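Local coordinates for protein 4-alpha-glucanotransferase (Corynebacterium glutamicum, PDB 5B68) that is an amylomaltase, or disproportionating enzyme, of the 4-alpha-glucanotransferase family, built on a TIM-barrel-type domain with a beta-sandwich domain ahead of it, at residues Pro564-Glu572 and Arg621-Leu631. Sequence-based numbering, arbitrary orientation.
Sequences PTAGYLEGE and RDQRGELAELL
L569 meets the 621-631 segment with both its side chain and its carbonyl oxygen, near the C-terminal end of the short helix 565-569. From CB outward, the side chain first lies by an arginine and then divides: CB is 4.0 Å from NH2 of R624, CG carries the fork, branch CD2 stays 3.9 Å from R624 NH2, and CD1 turns to two leucines of helix 627-639, coming 3.7 Å from L627 CD2 and a similar distance from L630 CB. With CG anti to its own carbonyl carbon (chi1 -75°), both branches are carried away from the carbonyl, whose oxygen takes both arginines. Beside it, the small methyl of A566 rests on L627 CD1 at 3.8 Å, letting the chains come nearest at this point, with the CA atoms of A566 and L627 6.7 Å apart. T565 CG2 lies alongside L631 CD2, the two side chains running in opposite directions.

The oxygen of L569 takes two arginine donors. R621 NH2 donates a 2.9 Å bond to L569 O, nearly straight at 161°; the oxygen lies in the guanidinium plane, yet the nitrogen stands well above the carbonyl plane. R624 NH2 is equally near L569 O, but its bond, bent to 125°, is weak. R624 is steadied by its NE, which donates to R621 O, and by Q598, which accepts from NH1; D594 forms a salt bridge with NH1 of R621. G571 CA sits over one face of the R621 guanidinium, near its rim; glycine suits the positive phi of this Schellman motif (E572 N to G567 O, G571 N to Y568 O).

Long arginines suit this place because they can span from a loop to a helix end. With D594 partly balancing R621, they would be expected to stabilise the partial negative charge of the helix's carbonyl end, while L569, A566, L627 and L630 make the apolar half of the contact.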
ATOM      1  N   PRO A 564     -11.451  12.095 -13.611  1.00 29.47           N
ATOM      2  CA  PRO A 564     -10.414  12.503 -14.561  1.00 26.14           C
ATOM      3  C   PRO A 564     -10.594  13.939 -15.029  1.00 29.80           C
ATOM      4  O   PRO A 564     -11.680  14.495 -14.913  1.00 29.49           O
ATOM      5  CB  PRO A 564     -10.601  11.572 -15.688  1.00 27.29           C
ATOM      6  CG  PRO A 564     -11.114  10.316 -15.034  1.00 33.47           C
ATOM      7  CD  PRO A 564     -12.105  10.851 -14.050  1.00 31.63           C
ATOM      8  N   THR A 565      -9.513  14.535 -15.464  1.00 26.22           N
ATOM      9  CA  THR A 565      -9.492  15.994 -15.686  1.00 26.96           C
ATOM     10  C   THR A 565     -10.535  16.453 -16.704  1.00 25.48           C
ATOM     11  O   THR A 565     -11.087  17.544 -16.520  1.00 29.63           O
ATOM     12  CB  THR A 565      -8.120  16.416 -16.071  1.00 25.95           C
ATOM     13  OG1 THR A 565      -7.211  15.943 -15.085  1.00 29.07           O
ATOM     14  CG2 THR A 565      -7.976  17.943 -16.153  1.00 26.50           C
ATOM     15  N   ALA A 566     -10.862  15.648 -17.709  1.00 25.59           N
ATOM     16  CA  ALA A 566     -11.897  16.081 -18.665  1.00 30.32           C
ATOM     17  C   ALA A 566     -13.243  16.230 -17.953  1.00 37.15           C
ATOM     18  O   ALA A 566     -14.034  17.129 -18.273  1.00 35.27           O
ATOM     19  CB  ALA A 566     -12.041  15.140 -19.830  1.00 29.79           C
ATOM     20  N   GLY A 567     -13.520  15.329 -17.015  1.00 34.03           N
ATOM     21  CA  GLY A 567     -14.741  15.439 -16.159  1.00 34.45           C
ATOM     22  C   GLY A 567     -14.659  16.529 -15.123  1.00 31.06           C
ATOM     23  O   GLY A 567     -15.619  17.312 -14.951  1.00 29.81           O
ATOM     24  N   TYR A 568     -13.497  16.637 -14.481  1.00 30.63           N
ATOM     25  CA  TYR A 568     -13.257  17.602 -13.448  1.00 29.37           C
ATOM     26  C   TYR A 568     -13.404  19.041 -13.998  1.00 32.51           C
ATOM     27  O   TYR A 568     -14.028  19.862 -13.388  1.00 29.46           O
ATOM     28  CB  TYR A 568     -11.869  17.428 -12.864  1.00 27.42           C
ATOM     29  CG  TYR A 568     -11.669  18.097 -11.571  1.00 30.78           C
ATOM     30  CD1 TYR A 568     -11.510  19.470 -11.488  1.00 31.29           C
ATOM     31  CD2 TYR A 568     -11.680  17.377 -10.372  1.00 32.10           C
ATOM     32  CE1 TYR A 568     -11.334  20.103 -10.284  1.00 34.49           C
ATOM     33  CE2 TYR A 568     -11.480  18.019  -9.155  1.00 35.31           C
ATOM     34  CZ  TYR A 568     -11.333  19.382  -9.116  1.00 37.51           C
ATOM     35  OH  TYR A 568     -11.137  20.063  -7.926  1.00 40.63           O
ATOM     36  N   LEU A 569     -12.806  19.326 -15.151  1.00 30.84           N
ATOM     37  CA  LEU A 569     -12.999  20.633 -15.819  1.00 29.92           C
ATOM     38  C   LEU A 569     -14.470  21.005 -16.027  1.00 33.79           C
ATOM     39  O   LEU A 569     -14.793  22.198 -15.988  1.00 32.71           O
ATOM     40  CB  LEU A 569     -12.260  20.653 -17.183  1.00 31.78           C
ATOM     41  CG  LEU A 569     -10.726  20.787 -17.074  1.00 28.75           C
ATOM     42  CD1 LEU A 569      -9.969  20.384 -18.354  1.00 26.30           C
ATOM     43  CD2 LEU A 569     -10.289  22.168 -16.617  1.00 29.59           C
ATOM     44  N   GLU A 570     -15.331  20.008 -16.248  1.00 35.01           N
ATOM     45  CA  GLU A 570     -16.731  20.243 -16.571  1.00 41.38           C
ATOM     46  C   GLU A 570     -17.662  20.105 -15.345  1.00 47.23           C
ATOM     47  O   GLU A 570     -18.876  19.982 -15.505  1.00 45.06           O
ATOM     48  CB  GLU A 570     -17.143  19.380 -17.804  1.00 46.85           C
ATOM     49  CG  GLU A 570     -16.646  19.993 -19.127  1.00 56.53           C
ATOM     50  CD  GLU A 570     -16.259  18.975 -20.211  1.00 67.58           C
ATOM     51  OE1 GLU A 570     -17.184  18.247 -20.665  1.00 67.66           O
ATOM     52  OE2 GLU A 570     -15.044  18.918 -20.630  1.00 61.09           O
ATOM     53  N   GLY A 571     -17.087  20.155 -14.142  1.00 39.62           N
ATOM     54  CA  GLY A 571     -17.801  19.982 -12.888  1.00 42.75           C
ATOM     55  C   GLY A 571     -18.247  18.589 -12.465  1.00 44.16           C
ATOM     56  O   GLY A 571     -19.030  18.485 -11.550  1.00 46.27           O
ATOM     57  N   GLU A 572     -17.730  17.512 -13.058  1.00 44.48           N
ATOM     58  CA  GLU A 572     -18.220  16.134 -12.739  1.00 43.10           C
ATOM     59  C   GLU A 572     -18.031  15.673 -11.280  1.00 43.36           C
ATOM     60  O   GLU A 572     -18.819  14.864 -10.782  1.00 45.05           O
ATOM     61  CB  GLU A 572     -17.614  15.103 -13.718  1.00 44.66           C
ATOM     62  CG  GLU A 572     -17.903  13.601 -13.456  1.00 44.34           C
ATOM     63  CD  GLU A 572     -19.323  13.161 -13.813  1.00 48.47           C
ATOM     64  OE1 GLU A 572     -20.274  14.007 -13.791  1.00 51.70           O
ATOM     65  OE2 GLU A 572     -19.509  11.949 -14.102  1.00 44.42           O
ATOM     66  N   ARG A 621     -17.439  28.766 -17.904  1.00 34.68           N
ATOM     67  CA  ARG A 621     -16.743  27.482 -17.894  1.00 35.56           C
ATOM     68  C   ARG A 621     -16.386  27.011 -19.292  1.00 40.79           C
ATOM     69  O   ARG A 621     -15.299  26.475 -19.510  1.00 37.07           O
ATOM     70  CB  ARG A 621     -17.587  26.414 -17.219  1.00 38.20           C
ATOM     71  CG  ARG A 621     -16.792  25.170 -16.814  1.00 36.91           C
ATOM     72  CD  ARG A 621     -17.694  24.125 -16.168  1.00 34.53           C
ATOM     73  NE  ARG A 621     -18.018  24.512 -14.798  1.00 35.44           N
ATOM     74  CZ  ARG A 621     -17.280  24.270 -13.717  1.00 35.37           C
ATOM     75  NH1 ARG A 621     -17.733  24.670 -12.545  1.00 31.73           N
ATOM     76  NH2 ARG A 621     -16.123  23.559 -13.787  1.00 31.72           N
ATOM     77  N   ASP A 622     -17.299  27.202 -20.239  1.00 39.59           N
ATOM     78  CA  ASP A 622     -17.062  26.727 -21.591  1.00 40.59           C
ATOM     79  C   ASP A 622     -16.339  27.776 -22.476  1.00 37.78           C
ATOM     80  O   ASP A 622     -16.190  27.556 -23.666  1.00 39.52           O
ATOM     81  CB  ASP A 622     -18.373  26.165 -22.204  1.00 42.56           C
ATOM     82  CG  ASP A 622     -19.383  27.257 -22.581  1.00 49.66           C
ATOM     83  OD1 ASP A 622     -19.206  28.424 -22.135  1.00 53.71           O
ATOM     84  OD2 ASP A 622     -20.350  26.931 -23.321  1.00 52.66           O
ATOM     85  N   GLN A 623     -15.849  28.838 -21.853  1.00 37.17           N
ATOM     86  CA  GLN A 623     -15.065  29.875 -22.506  1.00 37.58           C
ATOM     87  C   GLN A 623     -13.560  29.892 -22.188  1.00 36.47           C
ATOM     88  O   GLN A 623     -12.924  30.899 -22.398  1.00 38.11           O
ATOM     89  CB  GLN A 623     -15.651  31.243 -22.171  1.00 44.16           C
ATOM     90  CG  GLN A 623     -17.042  31.479 -22.718  1.00 49.87           C
ATOM     91  CD  GLN A 623     -17.697  32.730 -22.156  1.00 60.82           C
ATOM     92  OE1 GLN A 623     -17.097  33.480 -21.393  1.00 54.62           O
ATOM     93  NE2 GLN A 623     -18.945  32.962 -22.546  1.00 66.77           N
ATOM     94  N   ARG A 624     -13.010  28.816 -21.635  1.00 31.53           N
ATOM     95  CA  ARG A 624     -11.615  28.817 -21.106  1.00 30.88           C
ATOM     96  C   ARG A 624     -10.611  28.140 -22.066  1.00 28.89           C
ATOM     97  O   ARG A 624      -9.403  28.182 -21.829  1.00 32.84           O
ATOM     98  CB  ARG A 624     -11.581  28.127 -19.716  1.00 30.18           C
ATOM     99  CG  ARG A 624     -12.452  28.845 -18.672  1.00 28.23           C
ATOM    100  CD  ARG A 624     -12.682  28.099 -17.353  1.00 25.71           C
ATOM    101  NE  ARG A 624     -13.093  26.724 -17.600  1.00 26.79           N
ATOM    102  CZ  ARG A 624     -12.943  25.715 -16.720  1.00 26.83           C
ATOM    103  NH1 ARG A 624     -12.424  25.915 -15.533  1.00 31.02           N
ATOM    104  NH2 ARG A 624     -13.344  24.524 -17.043  1.00 27.49           N
ATOM    105  N   GLY A 625     -11.118  27.580 -23.162  1.00 31.03           N
ATOM    106  CA  GLY A 625     -10.305  26.893 -24.159  1.00 31.23           C
ATOM    107  C   GLY A 625     -10.897  25.538 -24.400  1.00 32.63           C
ATOM    108  O   GLY A 625     -11.742  25.081 -23.626  1.00 33.22           O
ATOM    109  N   GLU A 626     -10.407  24.871 -25.428  1.00 27.26           N
ATOM    110  CA  GLU A 626     -10.803  23.520 -25.751  1.00 28.81           C
ATOM    111  C   GLU A 626     -10.251  22.551 -24.710  1.00 29.92           C
ATOM    112  O   GLU A 626      -9.253  22.824 -24.098  1.00 27.31           O
ATOM    113  CB  GLU A 626     -10.219  23.132 -27.093  1.00 38.13           C
ATOM    114  CG  GLU A 626     -10.620  24.022 -28.233  1.00 43.99           C
ATOM    115  CD  GLU A 626     -11.746  23.415 -29.006  1.00 56.45           C
ATOM    116  OE1 GLU A 626     -12.869  23.396 -28.472  1.00 63.04           O
ATOM    117  OE2 GLU A 626     -11.504  22.937 -30.129  1.00 60.68           O
ATOM    118  N   LEU A 627     -10.866  21.388 -24.582  1.00 30.42           N
ATOM    119  CA  LEU A 627     -10.446  20.446 -23.571  1.00 32.96           C
ATOM    120  C   LEU A 627      -8.982  20.109 -23.759  1.00 26.07           C
ATOM    121  O   LEU A 627      -8.226  20.152 -22.818  1.00 27.34           O
ATOM    122  CB  LEU A 627     -11.246  19.157 -23.745  1.00 33.62           C
ATOM    123  CG  LEU A 627     -11.335  18.095 -22.650  1.00 41.11           C
ATOM    124  CD1 LEU A 627     -11.024  16.699 -23.136  1.00 39.60           C
ATOM    125  CD2 LEU A 627     -10.547  18.438 -21.408  1.00 39.11           C
ATOM    126  N   ALA A 628      -8.570  19.852 -24.987  1.00 25.11           N
ATOM    127  CA  ALA A 628      -7.188  19.494 -25.254  1.00 24.93           C
ATOM    128  C   ALA A 628      -6.228  20.604 -24.851  1.00 25.80           C
ATOM    129  O   ALA A 628      -5.164  20.339 -24.357  1.00 22.76           O
ATOM    130  CB  ALA A 628      -6.987  19.106 -26.708  1.00 25.74           C
ATOM    131  N   GLU A 629      -6.603  21.847 -25.090  1.00 23.09           N
ATOM    132  CA  GLU A 629      -5.748  22.956 -24.696  1.00 26.48           C
ATOM    133  C   GLU A 629      -5.561  23.052 -23.177  1.00 22.76           C
ATOM    134  O   GLU A 629      -4.496  23.332 -22.694  1.00 23.69           O
ATOM    135  CB  GLU A 629      -6.262  24.269 -25.282  1.00 31.63           C
ATOM    136  CG  GLU A 629      -6.546  24.177 -26.772  1.00 33.01           C
ATOM    137  CD  GLU A 629      -7.093  25.465 -27.355  1.00 38.36           C
ATOM    138  OE1 GLU A 629      -8.160  25.919 -26.937  1.00 34.42           O
ATOM    139  OE2 GLU A 629      -6.436  26.023 -28.237  1.00 43.61           O
ATOM    140  N   LEU A 630      -6.625  22.812 -22.444  1.00 22.95           N
ATOM    141  CA  LEU A 630      -6.575  22.872 -20.979  1.00 22.88           C
ATOM    142  C   LEU A 630      -5.761  21.696 -20.444  1.00 22.54           C
ATOM    143  O   LEU A 630      -4.916  21.900 -19.599  1.00 21.35           O
ATOM    144  CB  LEU A 630      -7.976  22.886 -20.421  1.00 24.95           C
ATOM    145  CG  LEU A 630      -8.733  24.184 -20.721  1.00 24.40           C
ATOM    146  CD1 LEU A 630     -10.210  23.979 -20.517  1.00 27.29           C
ATOM    147  CD2 LEU A 630      -8.232  25.314 -19.890  1.00 29.10           C
ATOM    148  N   LEU A 631      -6.004  20.508 -20.977  1.00 22.45           N
ATOM    149  CA  LEU A 631      -5.156  19.360 -20.643  1.00 21.90           C
ATOM    150  C   LEU A 631      -3.698  19.606 -20.914  1.00 23.56           C
ATOM    151  O   LEU A 631      -2.834  19.338 -20.112  1.00 24.02           O
ATOM    152  CB  LEU A 631      -5.610  18.149 -21.409  1.00 22.81           C
ATOM    153  CG  LEU A 631      -6.915  17.555 -20.954  1.00 22.69           C
ATOM    154  CD1 LEU A 631      -7.392  16.581 -21.961  1.00 24.40           C
ATOM    155  CD2 LEU A 631      -6.785  16.909 -19.553  1.00 24.90           C
TER